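Conserved protein with 2 CBS domains (Pyrobaculum aerophilum, PDB 2RIH) binds AMP through a pair of CBS domains (a Bateman module) and probably serves as a nucleotide-responsive element in a hyperthermophilic archaeon. Local coordinates at residues S79-L84 / R97-R102; L10-P15 / I119-F124; A39-R44 / P72-A77. All blocks are in the same frame, centred on the assembly; numbering follows the deposited sequence.

Contact 1: residues S79-L84 / R97-R102; sequences SPITVL and RRHNIR. With SO4 (sulfate ion), chain C; SO4 (sulfate ion), chain F.
An apolar surface contact between Ile81 and the pair His99 and Ile101 joins the entry to strand 82-84 with the C-terminal end of helix 89-99 and the loop leading into strand 103-107, within one beta-alpha-beta unit of the second CBS domain. Ile81, just before the first strand, reaches across to the end of the helix, and its CD1 lies over one face of the His99 imidazole in a CH-pi contact, 4.2 Å from the ring centroid and 28° off the ring normal. The torsion about CA-CB (chi1 -56°) sets CG1 anti to the carbonyl carbon, and the further turn at chi2 lays CD1 over the ND1 side of the ring, while CG2 hangs near its CD2 rim. The other partner is Ile101, whose CD1 touches Ile81 CB at 3.7 Å. Between the two partners the chain turns through Asn100, whose positive phi marks a Schellman motif closing the helix.

Ile81 and Arg102 both belong to an AMP site of this protein, and here Arg102 holds a sulfate of chain C, probably from the crystallisation liquor. The arginine chain bends at chi3 (-55°), bringing NE to sulfate O1 at 3.1 Å. Its NH2 reaches O3 at 3.0 Å. A leucine in place of Arg102 would probably strip the sulfate of these two donors and leave Glu56 of the second subunit without its salt-bridge mate. Ser55 and His103 complete the grip on the same ion, and the backbone N of Arg102 donates to sulfate O2 at 3.1 Å.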
ATOM      1  N   SER A  79      15.526   7.012   1.196  1.00 24.22           N
ATOM      2  CA  SER A  79      16.301   6.726   2.401  1.00 24.82           C
ATOM      3  C   SER A  79      15.473   5.854   3.346  1.00 24.24           C
ATOM      4  O   SER A  79      14.268   6.076   3.484  1.00 24.41           O
ATOM      5  CB  SER A  79      16.707   8.018   3.103  1.00 24.48           C
ATOM      6  OG  SER A  79      17.700   7.764   4.070  1.00 26.79           O
ATOM      7  N   PRO A  80      16.105   4.843   3.979  1.00 24.35           N
ATOM      8  CA  PRO A  80      15.325   3.983   4.874  1.00 22.62           C
ATOM      9  C   PRO A  80      14.838   4.688   6.150  1.00 21.72           C
ATOM     10  O   PRO A  80      15.639   5.288   6.885  1.00 19.16           O
ATOM     11  CB  PRO A  80      16.305   2.844   5.225  1.00 24.01           C
ATOM     12  CG  PRO A  80      17.407   2.947   4.247  1.00 24.35           C
ATOM     13  CD  PRO A  80      17.509   4.406   3.917  1.00 23.63           C
ATOM     14  N   ILE A  81      13.530   4.630   6.382  1.00 19.73           N
ATOM     15  CA  ILE A  81      12.938   5.075   7.633  1.00 21.00           C
ATOM     16  C   ILE A  81      12.840   3.835   8.523  1.00 21.28           C
ATOM     17  O   ILE A  81      12.101   2.891   8.223  1.00 22.37           O
ATOM     18  CB  ILE A  81      11.537   5.716   7.450  1.00 21.23           C
ATOM     19  CG1 ILE A  81      11.583   6.888   6.446  1.00 22.12           C
ATOM     20  CG2 ILE A  81      10.971   6.171   8.818  1.00 20.22           C
ATOM     21  CD1 ILE A  81      12.665   7.957   6.716  1.00 21.68           C
ATOM     22  N   THR A  82      13.595   3.840   9.612  1.00 21.36           N
ATOM     23  CA  THR A  82      13.764   2.643  10.415  1.00 22.72           C
ATOM     24  C   THR A  82      13.186   2.741  11.822  1.00 23.15           C
ATOM     25  O   THR A  82      13.025   3.827  12.375  1.00 22.33           O
ATOM     26  CB  THR A  82      15.258   2.286  10.572  1.00 22.42           C
ATOM     27  OG1 THR A  82      15.910   3.322  11.307  1.00 24.11           O
ATOM     28  CG2 THR A  82      15.947   2.112   9.208  1.00 21.36           C
ATOM     29  N   VAL A  83      12.885   1.571  12.379  1.00 23.30           N
ATOM     30  CA  VAL A  83      12.607   1.415  13.803  1.00 23.72           C
ATOM     31  C   VAL A  83      13.425   0.238  14.301  1.00 22.99           C
ATOM     32  O   VAL A  83      13.914  -0.563  13.510  1.00 20.88           O
ATOM     33  CB  VAL A  83      11.105   1.166  14.105  1.00 23.42           C
ATOM     34  CG1 VAL A  83      10.288   2.390  13.742  1.00 25.33           C
ATOM     35  CG2 VAL A  83      10.593  -0.082  13.375  1.00 23.38           C
ATOM     36  N   LEU A  84      13.585   0.152  15.616  1.00 24.01           N
ATOM     37  CA  LEU A  84      14.263  -0.978  16.239  1.00 23.28           C
ATOM     38  C   LEU A  84      13.300  -2.147  16.396  1.00 22.33           C
ATOM     39  O   LEU A  84      12.098  -1.945  16.557  1.00 21.26           O
ATOM     40  CB  LEU A  84      14.830  -0.589  17.611  1.00 22.55           C
ATOM     41  CG  LEU A  84      15.952   0.444  17.638  1.00 21.80           C
ATOM     42  CD1 LEU A  84      16.144   0.960  19.063  1.00 23.71           C
ATOM     43  CD2 LEU A  84      17.261  -0.141  17.079  1.00 21.98           C
ATOM     44  N   ARG A  97       2.930   7.512  10.049  0.50 25.25           N
ATOM     45  CA  ARG A  97       2.063   8.694   9.989  0.50 26.32           C
ATOM     46  C   ARG A  97       2.842   9.960   9.646  0.50 25.88           C
ATOM     47  O   ARG A  97       2.450  10.719   8.756  0.50 26.07           O
ATOM     48  CB  ARG A  97       1.319   8.900  11.325  0.50 26.86           C
ATOM     49  CG  ARG A  97       0.515  10.212  11.398  0.50 27.61           C
ATOM     50  CD  ARG A  97      -0.396  10.309  12.630  0.50 28.60           C
ATOM     51  NE  ARG A  97       0.231  10.946  13.792  0.50 29.34           N
ATOM     52  CZ  ARG A  97       0.354  12.264  13.983  0.50 29.23           C
ATOM     53  NH1 ARG A  97      -0.082  13.138  13.082  0.50 30.18           N
ATOM     54  NH2 ARG A  97       0.933  12.719  15.088  0.50 28.94           N
ATOM     55  N   ARG A  98       3.943  10.182  10.359  1.00 25.35           N
ATOM     56  CA  ARG A  98       4.718  11.418  10.220  1.00 26.42           C
ATOM     57  C   ARG A  98       5.532  11.502   8.930  1.00 24.27           C
ATOM     58  O   ARG A  98       5.833  12.592   8.471  1.00 26.74           O
ATOM     59  CB  ARG A  98       5.627  11.635  11.439  1.00 26.10           C
ATOM     60  CG  ARG A  98       4.896  11.763  12.780  1.00 28.13           C
ATOM     61  CD  ARG A  98       3.744  12.767  12.745  1.00 31.10           C
ATOM     62  NE  ARG A  98       4.093  14.023  12.073  1.00 32.92           N
ATOM     63  CZ  ARG A  98       4.565  15.116  12.662  1.00 33.87           C
ATOM     64  NH1 ARG A  98       4.773  15.160  13.982  1.00 37.84           N
ATOM     65  NH2 ARG A  98       4.838  16.189  11.923  1.00 33.68           N
ATOM     66  N   HIS A  99       5.892  10.366   8.351  1.00 25.75           N
ATOM     67  CA  HIS A  99       6.618  10.362   7.075  1.00 26.43           C
ATOM     68  C   HIS A  99       5.728  10.061   5.870  1.00 25.99           C
ATOM     69  O   HIS A  99       6.216  10.036   4.746  1.00 24.26           O
ATOM     70  CB  HIS A  99       7.801   9.395   7.138  1.00 28.14           C
ATOM     71  CG  HIS A  99       8.902   9.873   8.032  1.00 29.93           C
ATOM     72  ND1 HIS A  99       9.985  10.584   7.561  1.00 30.03           N
ATOM     73  CD2 HIS A  99       9.069   9.780   9.373  1.00 31.29           C
ATOM     74  CE1 HIS A  99      10.783  10.886   8.571  1.00 30.71           C
ATOM     75  NE2 HIS A  99      10.245  10.415   9.682  1.00 31.52           N
ATOM     76  N   ASN A 100       4.430   9.864   6.104  1.00 25.00           N
ATOM     77  CA  ASN A 100       3.458   9.586   5.033  1.00 24.49           C
ATOM     78  C   ASN A 100       3.805   8.330   4.237  1.00 24.90           C
ATOM     79  O   ASN A 100       3.716   8.314   3.003  1.00 22.35           O
ATOM     80  CB  ASN A 100       3.308  10.801   4.099  1.00 26.27           C
ATOM     81  CG  ASN A 100       2.817  12.039   4.822  1.00 25.64           C
ATOM     82  OD1 ASN A 100       2.019  11.946   5.749  1.00 26.58           O
ATOM     83  ND2 ASN A 100       3.282  13.208   4.391  1.00 25.33           N
ATOM     84  N   ILE A 101       4.194   7.281   4.964  1.00 24.52           N
ATOM     85  CA  ILE A 101       4.576   6.001   4.380  1.00 23.91           C
ATOM     86  C   ILE A 101       3.745   4.885   5.003  1.00 23.80           C
ATOM     87  O   ILE A 101       3.020   5.094   5.993  1.00 23.73           O
ATOM     88  CB  ILE A 101       6.105   5.697   4.531  1.00 25.08           C
ATOM     89  CG1 ILE A 101       6.554   5.711   5.998  1.00 24.25           C
ATOM     90  CG2 ILE A 101       6.937   6.683   3.699  1.00 26.18           C
ATOM     91  CD1 ILE A 101       8.083   5.615   6.183  1.00 24.13           C
ATOM     92  N   ARG A 102       3.817   3.709   4.399  1.00 20.80           N
ATOM     93  CA  ARG A 102       3.016   2.586   4.854  1.00 22.05           C
ATOM     94  C   ARG A 102       3.867   1.401   5.259  1.00 18.85           C
ATOM     95  O   ARG A 102       3.346   0.314   5.490  1.00 20.81           O
ATOM     96  CB  ARG A 102       2.010   2.205   3.779  1.00 21.42           C
ATOM     97  CG  ARG A 102       0.950   3.262   3.574  1.00 25.07           C
ATOM     98  CD  ARG A 102       0.112   2.944   2.361  1.00 27.53           C
ATOM     99  NE  ARG A 102       0.982   2.785   1.203  1.00 28.25           N
ATOM    100  CZ  ARG A 102       0.662   2.118   0.102  1.00 30.53           C
ATOM    101  NH1 ARG A 102      -0.539   1.567  -0.032  1.00 33.46           N
ATOM    102  NH2 ARG A 102       1.553   2.016  -0.874  1.00 30.26           N
TER
HETATM  103  S   SO4 C 139       4.911   2.961   0.842  1.00 28.29           S
HETATM  104  O1  SO4 C 139       3.883   3.935   1.188  1.00 27.50           O
HETATM  105  O2  SO4 C 139       5.540   2.488   2.076  1.00 27.88           O
HETATM  106  O3  SO4 C 139       4.336   1.805   0.162  1.00 28.52           O
HETATM  107  O4  SO4 C 139       5.879   3.616  -0.010  1.00 28.73           O
HETATM  108  S   SO4 F 139      -3.257   4.762   0.241  1.00 26.48           S
HETATM  109  O1  SO4 F 139      -4.225   4.525  -0.824  1.00 27.73           O
HETATM  110  O2  SO4 F 139      -3.843   5.618   1.258  1.00 30.11           O
HETATM  111  O3  SO4 F 139      -2.888   3.506   0.857  1.00 29.20           O
HETATM  112  O4  SO4 F 139      -2.089   5.408  -0.315  1.00 26.89           O

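Contact 2: residues L10-P15 / I119-F124; sequences LLKRPP and IRDLCF. With SO4 (sulfate ion), chain D.
Lys12 NZ is gripped by three oxygens: the carboxylate OD1 of Asp121 at 2.7 Å, the carbonyl O of Leu10 at 3.0 Å, and water 2. The first of these is a salt bridge that ties the loop before strand 16-19 to helix 119-123, so that the first CBS domain is fastened to the second. Lys12 and Asp121 run past each other in opposite directions, and the ammonium meets OD1 from above the carboxylate plane, 37° out of it. The lysine chain is extended until its last torsion (chi4 68°), where a bend folds NZ back towards the carbonyl of Leu10.

Water 2 accepts a hydrogen bond from Lys12 NZ and donates one to Asp121 O at 2.9 Å, adding a second, indirect tie to the helix backbone. On the other oxygen of the carboxylate, OD2 accepts from Ser118 N, and water 1 lies 2.8 Å away from it. Beside the polar network Leu10 CD1 rests on Leu122 CD2 at 3.7 Å, the two side chains crossing at about a right angle; Val89 and Leu117 extend this apolar patch.

Asp121, Arg120 and Ser118 belong to an AMP site, and a sulfate of chain D lies beside Arg120, whose NH1 bond to it is weak. Cys123 is joined by a disulfide to Cys123 of the second subunit. With one carboxylate oxygen held by lysine and the other by a backbone amide, Asp121 is fixed in rotation, and the lysine probably offsets its negative charge.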
ATOM      1  N   LEU A  10       5.550  -8.757  15.348  1.00 21.88           N
ATOM      2  CA  LEU A  10       4.630  -8.704  14.211  1.00 22.84           C
ATOM      3  C   LEU A  10       5.303  -8.986  12.869  1.00 22.45           C
ATOM      4  O   LEU A  10       4.679  -8.831  11.826  1.00 22.63           O
ATOM      5  CB  LEU A  10       3.954  -7.333  14.148  1.00 22.27           C
ATOM      6  CG  LEU A  10       3.308  -6.836  15.443  1.00 23.65           C
ATOM      7  CD1 LEU A  10       2.658  -5.482  15.211  1.00 21.90           C
ATOM      8  CD2 LEU A  10       2.290  -7.851  16.010  1.00 23.55           C
ATOM      9  N   LEU A  11       6.568  -9.392  12.888  1.00 23.56           N
ATOM     10  CA  LEU A  11       7.282  -9.694  11.654  1.00 25.19           C
ATOM     11  C   LEU A  11       6.850 -11.071  11.151  1.00 25.75           C
ATOM     12  O   LEU A  11       6.789 -12.026  11.911  1.00 27.06           O
ATOM     13  CB  LEU A  11       8.794  -9.626  11.874  1.00 25.84           C
ATOM     14  CG  LEU A  11       9.346  -8.226  12.206  1.00 24.45           C
ATOM     15  CD1 LEU A  11      10.820  -8.302  12.572  1.00 24.28           C
ATOM     16  CD2 LEU A  11       9.134  -7.264  11.046  1.00 24.72           C
ATOM     17  N   LYS A  12       6.558 -11.170   9.862  1.00 27.60           N
ATOM     18  CA  LYS A  12       5.968 -12.387   9.318  1.00 27.83           C
ATOM     19  C   LYS A  12       6.956 -13.267   8.541  1.00 29.76           C
ATOM     20  O   LYS A  12       7.107 -14.441   8.868  1.00 33.11           O
ATOM     21  CB  LYS A  12       4.702 -12.029   8.533  1.00 26.73           C
ATOM     22  CG  LYS A  12       3.548 -11.728   9.501  1.00 26.90           C
ATOM     23  CD  LYS A  12       2.397 -10.968   8.911  1.00 27.54           C
ATOM     24  CE  LYS A  12       1.374 -10.608  10.004  1.00 27.25           C
ATOM     25  NZ  LYS A  12       1.866  -9.599  11.023  1.00 24.76           N
ATOM     26  N   ARG A  13       7.633 -12.696   7.548  1.00 30.42           N
ATOM     27  CA  ARG A  13       8.596 -13.422   6.717  1.00 28.70           C
ATOM     28  C   ARG A  13       9.913 -12.652   6.614  1.00 28.29           C
ATOM     29  O   ARG A  13       9.979 -11.482   6.995  1.00 29.74           O
ATOM     30  CB  ARG A  13       8.021 -13.632   5.314  1.00 30.09           C
ATOM     31  CG  ARG A  13       6.750 -14.471   5.261  1.00 31.29           C
ATOM     32  CD  ARG A  13       7.017 -15.921   5.673  1.00 30.78           C
ATOM     33  NE  ARG A  13       5.808 -16.732   5.598  1.00 30.37           N
ATOM     34  CZ  ARG A  13       4.857 -16.783   6.536  1.00 30.31           C
ATOM     35  NH1 ARG A  13       3.803 -17.559   6.347  1.00 30.43           N
ATOM     36  NH2 ARG A  13       4.948 -16.083   7.661  1.00 30.31           N
ATOM     37  N   PRO A  14      10.982 -13.305   6.112  1.00 27.75           N
ATOM     38  CA  PRO A  14      12.181 -12.499   5.908  1.00 26.26           C
ATOM     39  C   PRO A  14      11.916 -11.346   4.934  1.00 26.14           C
ATOM     40  O   PRO A  14      11.101 -11.482   4.011  1.00 25.54           O
ATOM     41  CB  PRO A  14      13.198 -13.498   5.339  1.00 26.55           C
ATOM     42  CG  PRO A  14      12.693 -14.839   5.766  1.00 26.65           C
ATOM     43  CD  PRO A  14      11.199 -14.717   5.744  1.00 26.60           C
ATOM     44  N   PRO A  15      12.582 -10.205   5.148  1.00 25.50           N
ATOM     45  CA  PRO A  15      12.336  -9.066   4.287  1.00 25.60           C
ATOM     46  C   PRO A  15      12.867  -9.308   2.883  1.00 24.57           C
ATOM     47  O   PRO A  15      13.784 -10.113   2.691  1.00 24.51           O
ATOM     48  CB  PRO A  15      13.110  -7.936   4.972  1.00 25.17           C
ATOM     49  CG  PRO A  15      14.173  -8.610   5.711  1.00 25.51           C
ATOM     50  CD  PRO A  15      13.595  -9.912   6.171  1.00 24.47           C
ATOM     51  N   ILE A 119       1.805  -1.351   7.390  1.00 26.01           N
ATOM     52  CA  ILE A 119       0.591  -0.824   7.984  1.00 27.63           C
ATOM     53  C   ILE A 119      -0.472  -1.944   8.169  1.00 27.19           C
ATOM     54  O   ILE A 119      -1.277  -1.908   9.104  1.00 24.49           O
ATOM     55  CB  ILE A 119       0.056   0.357   7.136  1.00 27.99           C
ATOM     56  CG1 ILE A 119      -0.965   1.171   7.924  1.00 28.00           C
ATOM     57  CG2 ILE A 119      -0.533  -0.134   5.800  1.00 28.45           C
ATOM     58  CD1 ILE A 119      -1.196   2.545   7.326  1.00 29.43           C
ATOM     59  N   ARG A 120      -0.443  -2.951   7.302  1.00 26.50           N
ATOM     60  CA  ARG A 120      -1.280  -4.161   7.463  1.00 28.57           C
ATOM     61  C   ARG A 120      -1.046  -4.875   8.780  1.00 28.24           C
ATOM     62  O   ARG A 120      -1.987  -5.416   9.375  1.00 29.29           O
ATOM     63  CB  ARG A 120      -0.949  -5.188   6.394  1.00 30.41           C
ATOM     64  CG  ARG A 120      -1.710  -5.109   5.130  1.00 32.45           C
ATOM     65  CD  ARG A 120      -1.032  -6.033   4.122  1.00 34.09           C
ATOM     66  NE  ARG A 120      -2.007  -6.645   3.255  1.00 36.99           N
ATOM     67  CZ  ARG A 120      -2.117  -6.475   1.948  1.00 35.19           C
ATOM     68  NH1 ARG A 120      -1.285  -5.715   1.246  1.00 35.27           N
ATOM     69  NH2 ARG A 120      -3.092  -7.116   1.345  1.00 38.32           N
ATOM     70  N   ASP A 121       0.217  -4.924   9.199  1.00 26.92           N
ATOM     71  CA  ASP A 121       0.612  -5.630  10.422  1.00 27.07           C
ATOM     72  C   ASP A 121       0.109  -4.941  11.687  1.00 28.26           C
ATOM     73  O   ASP A 121      -0.135  -5.593  12.712  1.00 28.18           O
ATOM     74  CB  ASP A 121       2.136  -5.754  10.494  1.00 27.30           C
ATOM     75  CG  ASP A 121       2.722  -6.534   9.329  1.00 29.28           C
ATOM     76  OD1 ASP A 121       2.283  -7.687   9.095  1.00 29.56           O
ATOM     77  OD2 ASP A 121       3.648  -6.004   8.660  1.00 29.20           O
ATOM     78  N   LEU A 122      -0.045  -3.622  11.613  1.00 27.75           N
ATOM     79  CA  LEU A 122      -0.387  -2.816  12.776  1.00 26.45           C
ATOM     80  C   LEU A 122      -1.873  -2.534  12.928  1.00 27.41           C
ATOM     81  O   LEU A 122      -2.354  -2.304  14.040  1.00 29.06           O
ATOM     82  CB  LEU A 122       0.322  -1.464  12.682  1.00 25.59           C
ATOM     83  CG  LEU A 122       1.842  -1.438  12.712  1.00 25.64           C
ATOM     84  CD1 LEU A 122       2.333  -0.022  12.494  1.00 23.95           C
ATOM     85  CD2 LEU A 122       2.356  -2.003  14.027  1.00 26.96           C
ATOM     86  N   CYS A 123      -2.598  -2.530  11.816  1.00 27.00           N
ATOM     87  CA  CYS A 123      -3.902  -1.880  11.790  1.00 28.09           C
ATOM     88  C   CYS A 123      -5.124  -2.791  11.756  1.00 29.07           C
ATOM     89  O   CYS A 123      -6.248  -2.294  11.714  1.00 28.08           O
ATOM     90  CB  CYS A 123      -3.927  -0.906  10.620  1.00 26.87           C
ATOM     91  SG  CYS A 123      -2.654   0.337  10.790  1.00 27.60           S
ATOM     92  N   PHE A 124      -4.912  -4.105  11.803  1.00 31.80           N
ATOM     93  CA  PHE A 124      -6.027  -5.060  11.777  1.00 32.68           C
ATOM     94  C   PHE A 124      -6.436  -5.600  13.163  1.00 34.03           C
ATOM     95  O   PHE A 124      -7.619  -5.572  13.519  1.00 36.19           O
ATOM     96  CB  PHE A 124      -5.710  -6.221  10.827  1.00 33.64           C
ATOM     97  CG  PHE A 124      -5.723  -5.855   9.352  1.00 33.19           C
ATOM     98  CD1 PHE A 124      -6.423  -4.748   8.872  1.00 34.20           C
ATOM     99  CD2 PHE A 124      -5.077  -6.672   8.434  1.00 33.84           C
ATOM    100  CE1 PHE A 124      -6.434  -4.443   7.509  1.00 34.02           C
ATOM    101  CE2 PHE A 124      -5.095  -6.382   7.066  1.00 34.84           C
ATOM    102  CZ  PHE A 124      -5.772  -5.260   6.608  1.00 34.94           C
TER
HETATM  103  S   SO4 D 140       2.275  -5.168   2.368  1.00 28.55           S
HETATM  104  O1  SO4 D 140       1.498  -4.054   2.881  1.00 27.97           O
HETATM  105  O2  SO4 D 140       2.483  -6.142   3.431  1.00 33.64           O
HETATM  106  O3  SO4 D 140       1.553  -5.823   1.298  1.00 29.03           O
HETATM  107  O4  SO4 D 140       3.552  -4.696   1.874  1.00 28.79           O
HETATM  108  O   HOH W   1       5.505  -8.046   9.064  1.00 28.56           O
HETATM  109  O   HOH W   2       0.175  -8.461  12.900  1.00 19.96           O

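Contact 3: residues A39-R44 / P72-A77; sequences AVLTAR and PAMPIA
Leu41 points from strand 38-43 towards the turn of 72-77, and one methyl, CD1, does all the touching. It meets the Met74 side chain as the two lie alongside one another, running opposite ways, with CD1 4.0 Å from Met74 CE. Leucine CG stands anti to the carbonyl carbon (chi1 -64°), and the branch beyond it carries CD1 out to the turn. Met74 starts in a different direction, its CB directed neither at the strand nor from it, but bends at chi2 (58°) and again at chi3 fold the chain round until CE returns to the leucine.

Two alanines finish the setting for the same methyl. Ala73 CB is 4.4 Å from Leu41 CD1 and Ala77 CB is 4.3 Å from it, and both beta carbons are directed at the strand. They flank the 3-10 segment 74-76, whose bonds from Ile76 N to Ala73 O and from Ala77 N to Met74 O, each at 2.9 Å, fold the chain tightly enough to present both to the same leucine.

The contact packs the linker that follows helix 56-64 against the sheet of the first CBS domain. Around it, Ala77 and Met74 also lie on Ala52 of strand 50-55, Ala73 on Val27 of helix 24-34, and Leu41 on Leu18 of strand 16-19. The linker is thus held to the strand here by apolar packing and the burial of apolar surface, with no hydrogen bond between the segments.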
ATOM      1  N   ALA A  39      10.817  -3.284  -0.724  1.00 21.37           N
ATOM      2  CA  ALA A  39      12.113  -3.923  -0.824  1.00 21.69           C
ATOM      3  C   ALA A  39      13.199  -3.044  -0.186  1.00 20.53           C
ATOM      4  O   ALA A  39      13.179  -1.817  -0.303  1.00 18.65           O
ATOM      5  CB  ALA A  39      12.459  -4.201  -2.304  1.00 22.44           C
ATOM      6  N   VAL A  40      14.149  -3.680   0.488  1.00 20.56           N
ATOM      7  CA  VAL A  40      15.303  -2.984   1.037  1.00 22.86           C
ATOM      8  C   VAL A  40      16.516  -3.203   0.130  1.00 22.84           C
ATOM      9  O   VAL A  40      16.838  -4.332  -0.223  1.00 23.23           O
ATOM     10  CB  VAL A  40      15.622  -3.469   2.475  1.00 23.40           C
ATOM     11  CG1 VAL A  40      16.907  -2.820   3.007  1.00 21.33           C
ATOM     12  CG2 VAL A  40      14.457  -3.182   3.405  1.00 21.49           C
ATOM     13  N   LEU A  41      17.170  -2.116  -0.266  1.00 24.93           N
ATOM     14  CA  LEU A  41      18.423  -2.213  -1.018  1.00 23.93           C
ATOM     15  C   LEU A  41      19.547  -2.184   0.004  1.00 24.71           C
ATOM     16  O   LEU A  41      19.548  -1.341   0.899  1.00 21.53           O
ATOM     17  CB  LEU A  41      18.565  -1.094  -2.051  1.00 24.07           C
ATOM     18  CG  LEU A  41      17.544  -1.034  -3.204  1.00 23.50           C
ATOM     19  CD1 LEU A  41      18.021  -0.050  -4.279  1.00 21.74           C
ATOM     20  CD2 LEU A  41      17.254  -2.399  -3.839  1.00 24.77           C
ATOM     21  N   THR A  42      20.469  -3.142  -0.094  1.00 24.94           N
ATOM     22  CA  THR A  42      21.534  -3.288   0.893  1.00 27.03           C
ATOM     23  C   THR A  42      22.896  -2.940   0.299  1.00 28.20           C
ATOM     24  O   THR A  42      23.094  -2.984  -0.921  1.00 27.41           O
ATOM     25  CB  THR A  42      21.569  -4.721   1.493  1.00 26.72           C
ATOM     26  OG1 THR A  42      21.740  -5.681   0.446  1.00 26.21           O
ATOM     27  CG2 THR A  42      20.265  -5.021   2.240  1.00 23.98           C
ATOM     28  N   ALA A  43      23.819  -2.582   1.185  1.00 29.64           N
ATOM     29  CA  ALA A  43      25.165  -2.194   0.798  1.00 32.74           C
ATOM     30  C   ALA A  43      25.854  -3.350   0.074  1.00 33.18           C
ATOM     31  O   ALA A  43      25.761  -4.507   0.494  1.00 31.72           O
ATOM     32  CB  ALA A  43      25.971  -1.776   2.027  1.00 30.92           C
ATOM     33  N   ARG A  44      26.527  -3.022  -1.024  1.00 34.12           N
ATOM     34  CA  ARG A  44      27.242  -4.015  -1.814  0.50 35.87           C
ATOM     35  C   ARG A  44      28.193  -4.856  -0.950  1.00 36.30           C
ATOM     36  O   ARG A  44      28.270  -6.079  -1.111  1.00 37.15           O
ATOM     37  CB  ARG A  44      27.982  -3.334  -2.977  0.50 36.64           C
ATOM     38  CG  ARG A  44      29.032  -2.305  -2.565  0.50 37.53           C
ATOM     39  CD  ARG A  44      29.205  -1.190  -3.605  0.50 37.83           C
ATOM     40  NE  ARG A  44      29.347  -1.704  -4.973  0.50 38.32           N
ATOM     41  CZ  ARG A  44      28.510  -1.472  -5.986  0.50 38.54           C
ATOM     42  NH1 ARG A  44      27.431  -0.706  -5.841  0.50 38.35           N
ATOM     43  NH2 ARG A  44      28.764  -2.008  -7.177  0.50 38.82           N
ATOM     44  N   PRO A  72      18.670   0.968 -13.363  1.00 27.66           N
ATOM     45  CA  PRO A  72      18.882   0.867 -11.924  1.00 26.80           C
ATOM     46  C   PRO A  72      17.696   1.329 -11.069  1.00 27.35           C
ATOM     47  O   PRO A  72      16.999   2.296 -11.424  1.00 26.76           O
ATOM     48  CB  PRO A  72      20.109   1.760 -11.686  1.00 27.75           C
ATOM     49  CG  PRO A  72      20.195   2.639 -12.868  1.00 28.81           C
ATOM     50  CD  PRO A  72      19.676   1.831 -14.007  1.00 28.68           C
ATOM     51  N   ALA A  73      17.486   0.633  -9.948  1.00 27.00           N
ATOM     52  CA  ALA A  73      16.446   0.984  -8.977  1.00 26.46           C
ATOM     53  C   ALA A  73      16.887   2.077  -8.019  1.00 25.33           C
ATOM     54  O   ALA A  73      16.049   2.815  -7.517  1.00 25.64           O
ATOM     55  CB  ALA A  73      16.000  -0.248  -8.185  1.00 26.12           C
ATOM     56  N   MET A  74      18.188   2.190  -7.754  1.00 26.06           N
ATOM     57  CA  MET A  74      18.670   3.179  -6.777  1.00 26.11           C
ATOM     58  C   MET A  74      18.174   4.611  -7.029  1.00 25.48           C
ATOM     59  O   MET A  74      17.763   5.284  -6.079  1.00 26.90           O
ATOM     60  CB  MET A  74      20.202   3.145  -6.628  1.00 25.87           C
ATOM     61  CG  MET A  74      20.739   4.063  -5.509  1.00 26.29           C
ATOM     62  SD  MET A  74      20.066   3.708  -3.859  1.00 27.80           S
ATOM     63  CE  MET A  74      21.094   2.311  -3.411  1.00 24.13           C
ATOM     64  N   PRO A  75      18.229   5.100  -8.286  1.00 25.83           N
ATOM     65  CA  PRO A  75      17.673   6.435  -8.552  1.00 25.90           C
ATOM     66  C   PRO A  75      16.192   6.639  -8.165  1.00 25.07           C
ATOM     67  O   PRO A  75      15.790   7.767  -7.942  1.00 23.76           O
ATOM     68  CB  PRO A  75      17.865   6.601 -10.065  1.00 26.31           C
ATOM     69  CG  PRO A  75      19.014   5.723 -10.395  1.00 25.58           C
ATOM     70  CD  PRO A  75      18.850   4.526  -9.496  1.00 25.83           C
ATOM     71  N   ILE A  76      15.391   5.579  -8.084  1.00 25.42           N
ATOM     72  CA  ILE A  76      13.990   5.740  -7.666  1.00 25.28           C
ATOM     73  C   ILE A  76      13.799   5.428  -6.173  1.00 26.92           C
ATOM     74  O   ILE A  76      12.693   5.536  -5.649  1.00 27.96           O
ATOM     75  CB  ILE A  76      13.009   4.919  -8.538  1.00 24.70           C
ATOM     76  CG1 ILE A  76      13.103   3.413  -8.269  1.00 25.77           C
ATOM     77  CG2 ILE A  76      13.248   5.218 -10.006  1.00 27.87           C
ATOM     78  CD1 ILE A  76      11.910   2.637  -8.770  1.00 22.99           C
ATOM     79  N   ALA A  77      14.890   5.055  -5.511  1.00 25.74           N
ATOM     80  CA  ALA A  77      14.875   4.633  -4.113  1.00 25.23           C
ATOM     81  C   ALA A  77      14.797   5.805  -3.134  1.00 24.86           C
ATOM     82  O   ALA A  77      15.074   6.953  -3.483  1.00 25.91           O
ATOM     83  CB  ALA A  77      16.117   3.785  -3.828  1.00 21.89           C
TER

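Contact 3 differs most from the others: it is partly buried, purely apolar, touched by no other subunit, and lies across the chain's centre from contact 2. Contact 1 is a surface contact, also apolar between its segments, but it carries an anion-holding arginine at one end. Contact 2, partly buried, is the one with a salt bridge and bridging waters across its segments. Contacts 1 and 2 both face the second subunit and AMP-site residues, and they meet where Arg102 O lies 3.0 Å from Ile119 N, a probable hydrogen bond. Contact 3 leads along the chain directly into contact 1, whereas contact 2 joins distant parts of the chain and spans both.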